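Local coordinates for protein beta sliding clamp (PDB 6DJ8) that probably forms a ring-shaped head-to-tail homodimer around DNA that tethers DNA polymerases and other proteins to it and keeps synthesis processive, at residues 168-173 with 383-388; 201-206 with 269-274. One frame throughout, in Å; residues are numbered along the deposited sequence.

Interaction 1 of 2, residues 168-173 with 383-388; sequences AFSAHL and FTHLIM
The antiparallel sheet that joins the central and C-terminal domains is met here by the loop that follows helix 157-167, with Phe169 and Ser170 closing on His385 of strand 383-387. Phe169 and His385 approach from opposite directions. Their rings are inclined to each other at 31°, with centroids 5.2 Å apart. The nearest atoms are Phe169 CZ and His385 CE1, at 3.5 Å, and Phe169 CE2 lies about as close to the same carbon. The imidazole is carried off the strand toward the loop by a CG anti to the backbone N (chi1 -169°). Phe169 is also touched by Glu353 and His385 by Ala354, both of helix 348-355. Ser170 OG lies over one face of the neighbouring Phe169 ring, toward its rim. The polar atoms of the contact meet at Ser204 of the adjacent strand 202-211. Its OG is hydrogen-bonded to His385 ND1 and to Ser170 OG, which probably limits rotation of the imidazole. There is no direct hydrogen bond between Ser170 and His385. Instead Ser170 OG meets the edge of the imidazole in its plane, 3.0 Å from His385 CE1.

Interaction 2 of 2, residues 201-206 with 269-274; sequences HRMSIC and KSIIPK
Met203 overlaps the end of Ile271, the two side chains reaching toward each other tip to tip. Met203 CE lies 3.7 Å from Ile271 CD1. Met203 SD is 3.9 Å from Ile271 CD1, so the whole end of the thioether takes part. The Met203 chain leaves strand 202-211 extended and then turns at its last torsion (chi3 -65°), which brings CE round to the isoleucine. Ile271 directs its CG1 branch between its own backbone N and carbonyl carbon (chi1 80°), and CD1 at the end of this branch does the touching. A second apolar pair lies alongside. Ile205 CD1 sits 4.0 Å from Ile272 CG1 and 4.1 Å from Ile272 CD1, the two side chains crossing at a slant. Ile272 is the more exposed partner, at the margin of the patch. No hydrogen bond joins the two segments, so dispersion and the exclusion of water account for the contact. Residues 269-274 lie in the loop between strands 254-259 and 278-283, facing strand 202-211. Tyr268, Val196 and Thr198 also pack on Met203, and Pro273 rests on Leu386. The bound peptide packs apolar surface on Met203 and Ile271, and modified side-chain surface on His201 and Ser270. The arrangement is that of the hydrophobic pocket between the central and C-terminal domains, the site where partner proteins dock in this family.

In the fold
Interactions 1 and 2 have centres about 9 Å apart and share one antiparallel sheet, in which strands 202-211 and 383-387 are neighbours. In chain order the segments run 168-173, 201-206, 269-274 and 383-388, so both segments of interaction 2 fall between those of interaction 1. Interaction 1 pairs the central domain with the C-terminal domain. Interaction 2 sets strand 202-211 against the connection leading from one to the other. The backbones also meet directly, through a probable hydrogen bond from Met388 N to His201 O. The bound peptide packs on Met388 and on residues of interaction 2, which places interaction 2 at the peptide-binding site and interaction 1 beside it.

Interaction 1 of 2, residues 168-173 with 383-388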
loop_
_atom_site.group_PDB
_atom_site.type_symbol
_atom_site.label_atom_id
_atom_site.label_comp_id
_atom_site.label_asym_id
_atom_site.label_seq_id
_atom_site.Cartn_x
_atom_site.Cartn_y
_atom_site.Cartn_z
ATOM N N ALA A 168 -1.713 -24.266 0.683
ATOM C CA ALA A 168 -0.736 -23.510 1.470
ATOM C C ALA A 168 -1.391 -22.703 2.591
ATOM O O ALA A 168 -0.898 -22.694 3.729
ATOM C CB ALA A 168 0.072 -22.583 0.552
ATOM N N PHE A 169 -2.501 -22.015 2.298
ATOM C CA PHE A 169 -3.067 -21.096 3.285
ATOM C C PHE A 169 -3.537 -21.796 4.554
ATOM O O PHE A 169 -3.620 -21.153 5.606
ATOM C CB PHE A 169 -4.227 -20.301 2.660
ATOM C CG PHE A 169 -5.510 -21.097 2.518
ATOM C CD1 PHE A 169 -5.766 -21.825 1.366
ATOM C CD2 PHE A 169 -6.463 -21.098 3.541
ATOM C CE1 PHE A 169 -6.970 -22.568 1.230
ATOM C CE2 PHE A 169 -7.658 -21.799 3.413
ATOM C CZ PHE A 169 -7.905 -22.553 2.258
ATOM N N SER A 170 -3.841 -23.100 4.494
ATOM C CA SER A 170 -4.343 -23.802 5.671
ATOM C C SER A 170 -3.262 -24.228 6.655
ATOM O O SER A 170 -3.591 -24.571 7.801
ATOM C CB SER A 170 -5.098 -25.070 5.258
ATOM O OG SER A 170 -6.376 -24.771 4.762
ATOM N N ALA A 171 -1.996 -24.282 6.243
ATOM C CA ALA A 171 -0.975 -24.743 7.171
ATOM C C ALA A 171 -0.851 -23.753 8.316
ATOM O O ALA A 171 -1.143 -22.564 8.169
ATOM C CB ALA A 171 0.373 -24.919 6.459
ATOM N N HIS A 172 -0.448 -24.253 9.478
ATOM C CA HIS A 172 -0.189 -23.348 10.582
ATOM C C HIS A 172 0.903 -22.349 10.184
ATOM O O HIS A 172 1.854 -22.684 9.469
ATOM C CB HIS A 172 0.220 -24.131 11.828
ATOM C CG HIS A 172 0.025 -23.368 13.092
ATOM N ND1 HIS A 172 0.824 -22.309 13.454
ATOM C CD2 HIS A 172 -0.930 -23.464 14.046
ATOM C CE1 HIS A 172 0.387 -21.801 14.593
ATOM N NE2 HIS A 172 -0.678 -22.483 14.972
ATOM N N LEU A 173 0.719 -21.100 10.603
ATOM C CA LEU A 173 1.596 -20.007 10.202
ATOM C C LEU A 173 2.870 -19.896 11.042
ATOM O O LEU A 173 3.781 -19.163 10.653
ATOM C CB LEU A 173 0.802 -18.702 10.244
ATOM C CG LEU A 173 -0.256 -18.595 9.146
ATOM C CD1 LEU A 173 -1.097 -17.344 9.310
ATOM C CD2 LEU A 173 0.427 -18.576 7.798
ATOM N N PHE A 383 -11.099 -31.911 -3.826
ATOM C CA PHE A 383 -10.787 -30.863 -2.863
ATOM C C PHE A 383 -11.829 -30.825 -1.754
ATOM O O PHE A 383 -13.036 -30.775 -2.023
ATOM C CB PHE A 383 -10.677 -29.512 -3.563
ATOM C CG PHE A 383 -10.428 -28.365 -2.636
ATOM C CD1 PHE A 383 -9.423 -28.421 -1.685
ATOM C CD2 PHE A 383 -11.181 -27.215 -2.740
ATOM C CE1 PHE A 383 -9.190 -27.348 -0.839
ATOM C CE2 PHE A 383 -10.951 -26.138 -1.911
ATOM C CZ PHE A 383 -9.959 -26.201 -0.956
ATOM N N THR A 384 -11.356 -30.834 -0.511
ATOM C CA THR A 384 -12.207 -30.669 0.662
ATOM C C THR A 384 -11.565 -29.662 1.599
ATOM O O THR A 384 -10.357 -29.737 1.856
ATOM C CB THR A 384 -12.409 -32.004 1.389
ATOM O OG1 THR A 384 -13.111 -32.890 0.532
ATOM C CG2 THR A 384 -13.192 -31.820 2.664
ATOM N N HIS A 385 -12.362 -28.728 2.108
ATOM C CA HIS A 385 -11.917 -27.815 3.151
ATOM C C HIS A 385 -12.859 -27.897 4.345
ATOM O O HIS A 385 -14.087 -27.808 4.197
ATOM C CB HIS A 385 -11.817 -26.372 2.659
ATOM C CG HIS A 385 -11.115 -25.473 3.626
ATOM N ND1 HIS A 385 -9.739 -25.426 3.744
ATOM C CD2 HIS A 385 -11.605 -24.627 4.565
ATOM C CE1 HIS A 385 -9.414 -24.557 4.686
ATOM N NE2 HIS A 385 -10.528 -24.054 5.197
ATOM N N LEU A 386 -12.271 -28.058 5.520
ATOM C CA LEU A 386 -12.990 -28.218 6.771
ATOM C C LEU A 386 -12.670 -27.045 7.676
ATOM O O LEU A 386 -11.519 -26.599 7.736
ATOM C CB LEU A 386 -12.610 -29.529 7.459
ATOM C CG LEU A 386 -12.753 -30.811 6.631
ATOM C CD1 LEU A 386 -12.230 -32.024 7.416
ATOM C CD2 LEU A 386 -14.215 -31.057 6.201
ATOM N N ILE A 387 -13.686 -26.556 8.378
ATOM C CA ILE A 387 -13.534 -25.481 9.344
ATOM C C ILE A 387 -14.269 -25.887 10.610
ATOM O O ILE A 387 -15.476 -26.164 10.569
ATOM C CB ILE A 387 -14.075 -24.141 8.810
ATOM C CG1 ILE A 387 -13.373 -23.765 7.503
ATOM C CG2 ILE A 387 -13.896 -23.052 9.856
ATOM C CD1 ILE A 387 -13.991 -22.568 6.785
ATOM N N MET A 388 -13.555 -25.921 11.723
ATOM C CA MET A 388 -14.206 -26.219 12.992
ATOM C C MET A 388 -14.997 -24.993 13.442
ATOM O O MET A 388 -14.488 -23.866 13.366
ATOM C CB MET A 388 -13.184 -26.633 14.054
ATOM C CG MET A 388 -13.797 -27.275 15.298
ATOM S SD MET A 388 -14.609 -28.863 14.984
ATOM C CE MET A 388 -15.151 -29.352 16.630
#

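Interaction 2 of 2, residues 201-206 with 269-274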
loop_
_atom_site.group_PDB
_atom_site.type_symbol
_atom_site.label_atom_id
_atom_site.label_comp_id
_atom_site.label_asym_id
_atom_site.label_seq_id
_atom_site.Cartn_x
_atom_site.Cartn_y
_atom_site.Cartn_z
ATOM N N HIS A 201 -7.509 -25.920 13.266
ATOM C CA HIS A 201 -8.872 -25.418 13.250
ATOM C C HIS A 201 -9.526 -25.455 11.883
ATOM O O HIS A 201 -10.749 -25.627 11.795
ATOM C CB HIS A 201 -8.871 -23.991 13.805
ATOM C CG HIS A 201 -8.395 -23.930 15.219
ATOM N ND1 HIS A 201 -7.058 -23.908 15.551
ATOM C CD2 HIS A 201 -9.075 -23.903 16.388
ATOM C CE1 HIS A 201 -6.934 -23.887 16.865
ATOM N NE2 HIS A 201 -8.142 -23.868 17.396
ATOM N N ARG A 202 -8.742 -25.313 10.821
ATOM C CA ARG A 202 -9.212 -25.420 9.457
ATOM C C ARG A 202 -8.203 -26.276 8.704
ATOM O O ARG A 202 -7.023 -26.336 9.073
ATOM C CB ARG A 202 -9.408 -24.036 8.807
ATOM C CG ARG A 202 -8.300 -22.991 9.088
ATOM C CD ARG A 202 -7.186 -23.050 8.057
ATOM N NE ARG A 202 -6.221 -21.941 8.220
ATOM C CZ ARG A 202 -6.410 -20.724 7.721
ATOM N NH1 ARG A 202 -7.530 -20.466 7.036
ATOM N NH2 ARG A 202 -5.498 -19.759 7.904
ATOM N N MET A 203 -8.676 -26.959 7.661
ATOM C CA MET A 203 -7.866 -27.969 7.006
ATOM C C MET A 203 -8.244 -28.079 5.537
ATOM O O MET A 203 -9.430 -28.099 5.193
ATOM C CB MET A 203 -8.045 -29.351 7.686
ATOM C CG MET A 203 -7.511 -30.513 6.836
ATOM S SD MET A 203 -7.784 -32.157 7.610
ATOM C CE MET A 203 -6.769 -32.012 9.048
ATOM N N SER A 204 -7.229 -28.186 4.681
ATOM C CA SER A 204 -7.401 -28.470 3.262
ATOM C C SER A 204 -6.905 -29.883 2.932
ATOM O O SER A 204 -5.893 -30.345 3.472
ATOM C CB SER A 204 -6.671 -27.425 2.418
ATOM O OG SER A 204 -7.382 -26.172 2.412
ATOM N N ILE A 205 -7.644 -30.570 2.064
ATOM C CA ILE A 205 -7.304 -31.899 1.561
ATOM C C ILE A 205 -7.439 -31.882 0.046
ATOM O O ILE A 205 -8.540 -31.663 -0.475
ATOM C CB ILE A 205 -8.216 -32.987 2.156
ATOM C CG1 ILE A 205 -8.078 -33.016 3.674
ATOM C CG2 ILE A 205 -7.877 -34.347 1.559
ATOM C CD1 ILE A 205 -9.291 -33.486 4.372
ATOM N N CYS A 206 -6.342 -32.148 -0.659
ATOM C CA CYS A 206 -6.315 -32.166 -2.121
ATOM C C CYS A 206 -5.842 -33.537 -2.571
ATOM O O CYS A 206 -4.684 -33.900 -2.343
ATOM C CB CYS A 206 -5.366 -31.116 -2.687
ATOM S SG CYS A 206 -5.954 -29.466 -2.582
ATOM N N LYS A 269 -7.307 -38.442 8.663
ATOM C CA LYS A 269 -8.353 -39.290 8.095
ATOM C C LYS A 269 -9.516 -39.454 9.054
ATOM O O LYS A 269 -10.669 -39.549 8.621
ATOM C CB LYS A 269 -7.795 -40.677 7.745
ATOM N N SER A 270 -9.232 -39.458 10.357
ATOM C CA SER A 270 -10.249 -39.691 11.375
ATOM C C SER A 270 -11.238 -38.537 11.512
ATOM O O SER A 270 -12.334 -38.749 12.035
ATOM C CB SER A 270 -9.578 -39.973 12.721
ATOM O OG SER A 270 -8.961 -38.802 13.239
ATOM N N ILE A 271 -10.883 -37.314 11.100
ATOM C CA ILE A 271 -11.817 -36.200 11.281
ATOM C C ILE A 271 -12.668 -35.923 10.047
ATOM O O ILE A 271 -13.586 -35.091 10.121
ATOM C CB ILE A 271 -11.100 -34.899 11.705
ATOM C CG1 ILE A 271 -10.475 -34.201 10.495
ATOM C CG2 ILE A 271 -10.049 -35.197 12.757
ATOM C CD1 ILE A 271 -9.886 -32.801 10.821
ATOM N N ILE A 272 -12.400 -36.581 8.924
ATOM C CA ILE A 272 -13.215 -36.415 7.723
ATOM C C ILE A 272 -14.627 -36.922 7.996
ATOM O O ILE A 272 -14.805 -38.095 8.343
ATOM C CB ILE A 272 -12.572 -37.129 6.521
ATOM C CG1 ILE A 272 -11.212 -36.481 6.197
ATOM C CG2 ILE A 272 -13.525 -37.160 5.325
ATOM C CD1 ILE A 272 -10.260 -37.361 5.393
ATOM N N PRO A 273 -15.653 -36.086 7.859
ATOM C CA PRO A 273 -17.017 -36.571 8.081
ATOM C C PRO A 273 -17.431 -37.507 6.960
ATOM O O PRO A 273 -17.087 -37.304 5.794
ATOM C CB PRO A 273 -17.889 -35.300 8.115
ATOM C CG PRO A 273 -17.038 -34.149 7.541
ATOM C CD PRO A 273 -15.636 -34.694 7.389
ATOM N N LYS A 274 -18.169 -38.551 7.328
ATOM C CA LYS A 274 -18.582 -39.535 6.338
ATOM C C LYS A 274 -19.823 -39.053 5.596
ATOM O O LYS A 274 -19.798 -38.860 4.376
ATOM C CB LYS A 274 -18.830 -40.890 7.010
#